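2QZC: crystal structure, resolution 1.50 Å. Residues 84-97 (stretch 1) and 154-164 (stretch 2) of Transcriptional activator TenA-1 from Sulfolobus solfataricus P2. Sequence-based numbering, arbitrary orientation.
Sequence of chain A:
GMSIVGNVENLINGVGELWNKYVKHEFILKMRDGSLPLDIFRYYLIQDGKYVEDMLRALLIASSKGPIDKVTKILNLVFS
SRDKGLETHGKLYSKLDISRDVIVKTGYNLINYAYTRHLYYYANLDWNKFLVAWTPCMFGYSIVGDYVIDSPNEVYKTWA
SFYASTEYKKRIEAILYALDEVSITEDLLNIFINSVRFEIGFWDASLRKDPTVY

Stretch 1 84-97: KGLETHGKLYSKLD
Stretch 2, residues 154-164: EVYKTWASFYA

Two helices of one chain pack nearly antiparallel through a mostly apolar seam, with no direct hydrogen bond between the modelled atoms and one water joining three side chains. The axes of helix 85-95 and helix 154-164 approach to 9.3 Å, their N-to-C directions differ by 165°, and the signed crossing angle is -165°. Register is fixed by two CA-CA pairs, Gly85 with Phe162 at 5.8 Å and Leu92 with Val155 at 7.0 Å; the two stretches bury 499 Å² between them, both sides summed. Phi and psi are helical from Gly85 to Lys95, and Leu96 departs at -101/7; stretch 2 is also helical, for example Val155 at -63/-48 and Trp159 at -58/-49.

The tightest CA pair depends on glycine. Phe162 (chi1 173°, t; chi2 57°) lays one ring face against Gly85, whose CA lies 3.5 Å from the Phe162 ring centroid and 19° off the normal, a CH-pi contact; Gly85 N is 3.3 Å from Phe162 CE1. An ideal CB on Gly85 would stand 2.9 Å from Phe162 CZ, a clash, so the close approach uses the absence of a side chain.

One turn on, Thr88 points its CA-CB bond toward stretch 2. Its m rotamer (-63°) lets OG1 donate to Lys84 O at 2.8 Å, within its own stretch, while Thr88 CG2 comes 3.2 Å from Thr158 O. Thr158 is built alike, m at -61°, with OG1 donating to Glu154 O at 2.7 Å; Thr88 CG2 and Thr158 CG2 are 3.9 Å apart. Both hydroxyls thus bond within their own stretches, and the methyls meet across the seam.

Leu92 (m, t; -64°, 170°) starts sideways, but its end comes nearer. Leu92 CD2 reaches Val155 CG1 at 3.8 Å, with Val155 in t (168°), and Leu92 CD1 lies 3.9 Å from Trp159 CB. Leu96 (m, t) adds a looser apolar contact, CD1 to Val155 CG1 at 4.4 Å.

The polar cluster centres on His89 (chi1 -75°, m; chi2 91°). Its ND1 donates to Gly85 O at 2.9 Å with an N-H...acceptor angle of 152°, which anchors the ring and leaves NE2 for a water. That water lies 2.9 Å from His89 NE2, accepts from Trp159 NE1 at 2.9 Å, and hydrogen-bonds Tyr163 OH at 2.7 Å. Trp159 is t (174°, chi2 87°) and Tyr163 m (-58°, chi2 -71°). Tyr163 OH also lies 3.6 Å from His89 CE1, at the edge of the imidazole. The planes of His89 and the Trp159 five-membered ring meet at 83°, centroids 6.0 Å apart, an oblique pair.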

# COMPACT_ATOMS: atom_id res chain seq x y z
N LYS A 84 9.14 3.01 -15.02
CA LYS A 84 10.10 4.01 -15.51
C LYS A 84 10.49 5.11 -14.49
O LYS A 84 11.51 5.77 -14.68
CB LYS A 84 9.56 4.67 -16.78
N GLY A 85 9.70 5.29 -13.42
CA GLY A 85 9.92 6.34 -12.41
C GLY A 85 11.24 6.25 -11.66
O GLY A 85 11.98 7.23 -11.58
N LEU A 86 11.51 5.06 -11.11
CA LEU A 86 12.76 4.78 -10.39
C LEU A 86 13.97 4.87 -11.33
O LEU A 86 14.98 5.50 -10.97
CB LEU A 86 12.73 3.41 -9.69
N GLU A 87 13.84 4.28 -12.53
CA GLU A 87 14.89 4.30 -13.56
C GLU A 87 15.22 5.72 -14.04
O GLU A 87 16.39 6.10 -14.10
CB GLU A 87 14.49 3.45 -14.76
N THR A 88 14.18 6.50 -14.35
CA THR A 88 14.31 7.90 -14.79
C THR A 88 14.97 8.75 -13.70
O THR A 88 15.94 9.48 -13.97
CB THR A 88 12.93 8.54 -15.19
OG1 THR A 88 12.37 7.85 -16.32
CG2 THR A 88 13.07 10.04 -15.53
N HIS A 89 14.46 8.65 -12.47
CA HIS A 89 15.03 9.39 -11.35
C HIS A 89 16.45 8.93 -11.02
O HIS A 89 17.28 9.77 -10.68
CB HIS A 89 14.09 9.43 -10.12
CG HIS A 89 12.93 10.37 -10.29
ND1 HIS A 89 11.72 9.98 -10.83
CD2 HIS A 89 12.82 11.70 -10.05
CE1 HIS A 89 10.91 11.02 -10.88
NE2 HIS A 89 11.56 12.08 -10.43
N GLY A 90 16.74 7.63 -11.18
CA GLY A 90 18.11 7.12 -10.97
C GLY A 90 19.12 7.76 -11.90
O GLY A 90 20.21 8.13 -11.47
N LYS A 91 18.76 7.90 -13.17
CA LYS A 91 19.59 8.55 -14.17
C LYS A 91 19.82 10.01 -13.81
O LYS A 91 20.96 10.50 -13.89
CB LYS A 91 18.94 8.50 -15.57
N LEU A 92 18.74 10.71 -13.43
CA LEU A 92 18.87 12.10 -13.02
C LEU A 92 19.71 12.23 -11.77
O LEU A 92 20.53 13.14 -11.68
CB LEU A 92 17.49 12.74 -12.74
CG LEU A 92 16.49 12.88 -13.89
CD1 LEU A 92 15.12 13.31 -13.34
CD2 LEU A 92 17.00 13.87 -14.90
N TYR A 93 19.47 11.38 -10.78
CA TYR A 93 20.23 11.43 -9.52
C TYR A 93 21.73 11.26 -9.75
O TYR A 93 22.52 11.97 -9.15
CB TYR A 93 19.69 10.40 -8.53
CG TYR A 93 18.34 10.70 -7.89
CD1 TYR A 93 17.54 11.81 -8.25
CD2 TYR A 93 17.79 9.80 -6.97
CE1 TYR A 93 16.30 12.04 -7.66
CE2 TYR A 93 16.53 10.02 -6.40
CZ TYR A 93 15.80 11.15 -6.75
OH TYR A 93 14.56 11.36 -6.21
N SER A 94 22.10 10.36 -10.67
CA SER A 94 23.51 10.18 -11.06
C SER A 94 24.07 11.40 -11.78
O SER A 94 25.14 11.89 -11.40
CB SER A 94 23.67 8.95 -11.93
OG SER A 94 23.32 7.82 -11.16
N LYS A 95 23.36 11.90 -12.78
CA LYS A 95 23.80 13.10 -13.51
C LYS A 95 23.97 14.32 -12.61
O LYS A 95 24.88 15.12 -12.82
CB LYS A 95 22.86 13.46 -14.66
N LEU A 96 23.10 14.45 -11.60
CA LEU A 96 23.11 15.61 -10.72
C LEU A 96 23.77 15.36 -9.38
O LEU A 96 23.72 16.23 -8.51
CB LEU A 96 21.68 16.15 -10.57
CG LEU A 96 21.02 16.60 -11.89
CD1 LEU A 96 19.53 16.71 -11.73
CD2 LEU A 96 21.61 17.91 -12.40
N ASP A 97 24.39 14.19 -9.20
CA ASP A 97 25.16 13.85 -7.99
C ASP A 97 24.32 13.85 -6.70
O ASP A 97 24.68 14.47 -5.73
CB ASP A 97 26.39 14.78 -7.85
N GLU A 154 18.25 18.17 -22.21
CA GLU A 154 18.20 16.73 -22.02
C GLU A 154 17.75 16.31 -20.60
O GLU A 154 17.00 15.34 -20.46
CB GLU A 154 19.55 16.10 -22.37
CG GLU A 154 19.62 14.57 -22.28
CD GLU A 154 18.66 13.77 -23.18
OE1 GLU A 154 17.92 14.29 -24.05
OE2 GLU A 154 18.65 12.53 -23.00
N VAL A 155 18.22 17.02 -19.58
CA VAL A 155 17.81 16.73 -18.18
C VAL A 155 16.31 16.95 -18.02
O VAL A 155 15.62 16.07 -17.49
CB VAL A 155 18.62 17.56 -17.18
CG1 VAL A 155 18.00 17.48 -15.78
CG2 VAL A 155 20.05 17.07 -17.15
N TYR A 156 15.80 18.08 -18.49
CA TYR A 156 14.36 18.37 -18.36
C TYR A 156 13.47 17.49 -19.19
O TYR A 156 12.42 17.04 -18.71
CB TYR A 156 14.05 19.89 -18.49
CG TYR A 156 14.95 20.71 -17.61
CD1 TYR A 156 15.25 20.31 -16.30
CD2 TYR A 156 15.53 21.89 -18.06
CE1 TYR A 156 16.09 21.02 -15.50
CE2 TYR A 156 16.40 22.62 -17.24
CZ TYR A 156 16.68 22.17 -15.96
OH TYR A 156 17.51 22.83 -15.11
N LYS A 157 13.90 17.14 -20.39
CA LYS A 157 13.17 16.19 -21.22
C LYS A 157 13.13 14.81 -20.52
O LYS A 157 12.10 14.13 -20.52
CB LYS A 157 13.84 16.09 -22.62
CG LYS A 157 13.11 15.20 -23.59
CD LYS A 157 13.83 15.09 -24.97
CE LYS A 157 13.81 16.35 -25.75
NZ LYS A 157 12.45 16.83 -26.15
N THR A 158 14.26 14.41 -19.95
CA THR A 158 14.33 13.12 -19.22
C THR A 158 13.37 13.10 -18.03
O THR A 158 12.62 12.13 -17.85
CB THR A 158 15.75 12.81 -18.74
OG1 THR A 158 16.64 12.71 -19.87
CG2 THR A 158 15.81 11.49 -17.96
N TRP A 159 13.40 14.17 -17.24
CA TRP A 159 12.48 14.28 -16.10
C TRP A 159 11.04 14.19 -16.57
O TRP A 159 10.24 13.41 -16.02
CB TRP A 159 12.72 15.61 -15.39
CG TRP A 159 11.73 15.92 -14.27
CD1 TRP A 159 11.82 15.54 -12.96
CD2 TRP A 159 10.56 16.71 -14.38
NE1 TRP A 159 10.75 15.99 -12.26
CE2 TRP A 159 9.94 16.71 -13.09
CE3 TRP A 159 9.92 17.36 -15.43
CZ2 TRP A 159 8.75 17.38 -12.85
CZ3 TRP A 159 8.72 17.98 -15.21
CH2 TRP A 159 8.14 18.01 -13.90
N ALA A 160 10.70 14.97 -17.60
CA ALA A 160 9.34 15.01 -18.12
C ALA A 160 8.86 13.71 -18.72
O ALA A 160 7.66 13.39 -18.64
CB ALA A 160 9.16 16.16 -19.14
N SER A 161 9.79 12.91 -19.27
CA SER A 161 9.41 11.66 -19.95
C SER A 161 8.71 10.70 -19.02
O SER A 161 7.84 9.96 -19.47
CB SER A 161 10.61 11.00 -20.62
OG SER A 161 11.52 10.49 -19.65
N PHE A 162 9.06 10.70 -17.72
CA PHE A 162 8.34 9.85 -16.79
C PHE A 162 6.85 10.26 -16.67
O PHE A 162 5.94 9.43 -16.79
CB PHE A 162 8.99 9.82 -15.44
CG PHE A 162 8.16 9.08 -14.43
CD1 PHE A 162 7.78 7.74 -14.67
CD2 PHE A 162 7.69 9.72 -13.29
CE1 PHE A 162 6.97 7.05 -13.75
CE2 PHE A 162 6.90 9.03 -12.36
CZ PHE A 162 6.54 7.69 -12.60
N TYR A 163 6.62 11.56 -16.47
CA TYR A 163 5.27 12.07 -16.30
C TYR A 163 4.43 12.08 -17.56
O TYR A 163 3.21 12.09 -17.47
CB TYR A 163 5.32 13.45 -15.62
CG TYR A 163 6.03 13.37 -14.28
CD1 TYR A 163 5.42 12.73 -13.23
CD2 TYR A 163 7.29 13.88 -14.08
CE1 TYR A 163 6.06 12.58 -12.01
CE2 TYR A 163 7.93 13.75 -12.85
CZ TYR A 163 7.30 13.11 -11.81
OH TYR A 163 7.92 12.99 -10.58
N ALA A 164 5.10 12.12 -18.73
CA ALA A 164 4.45 12.04 -20.04
C ALA A 164 4.19 10.59 -20.48
O ALA A 164 3.49 10.37 -21.49
CB ALA A 164 5.34 12.78 -21.10
O HOH W 1 10.04 14.47 -9.85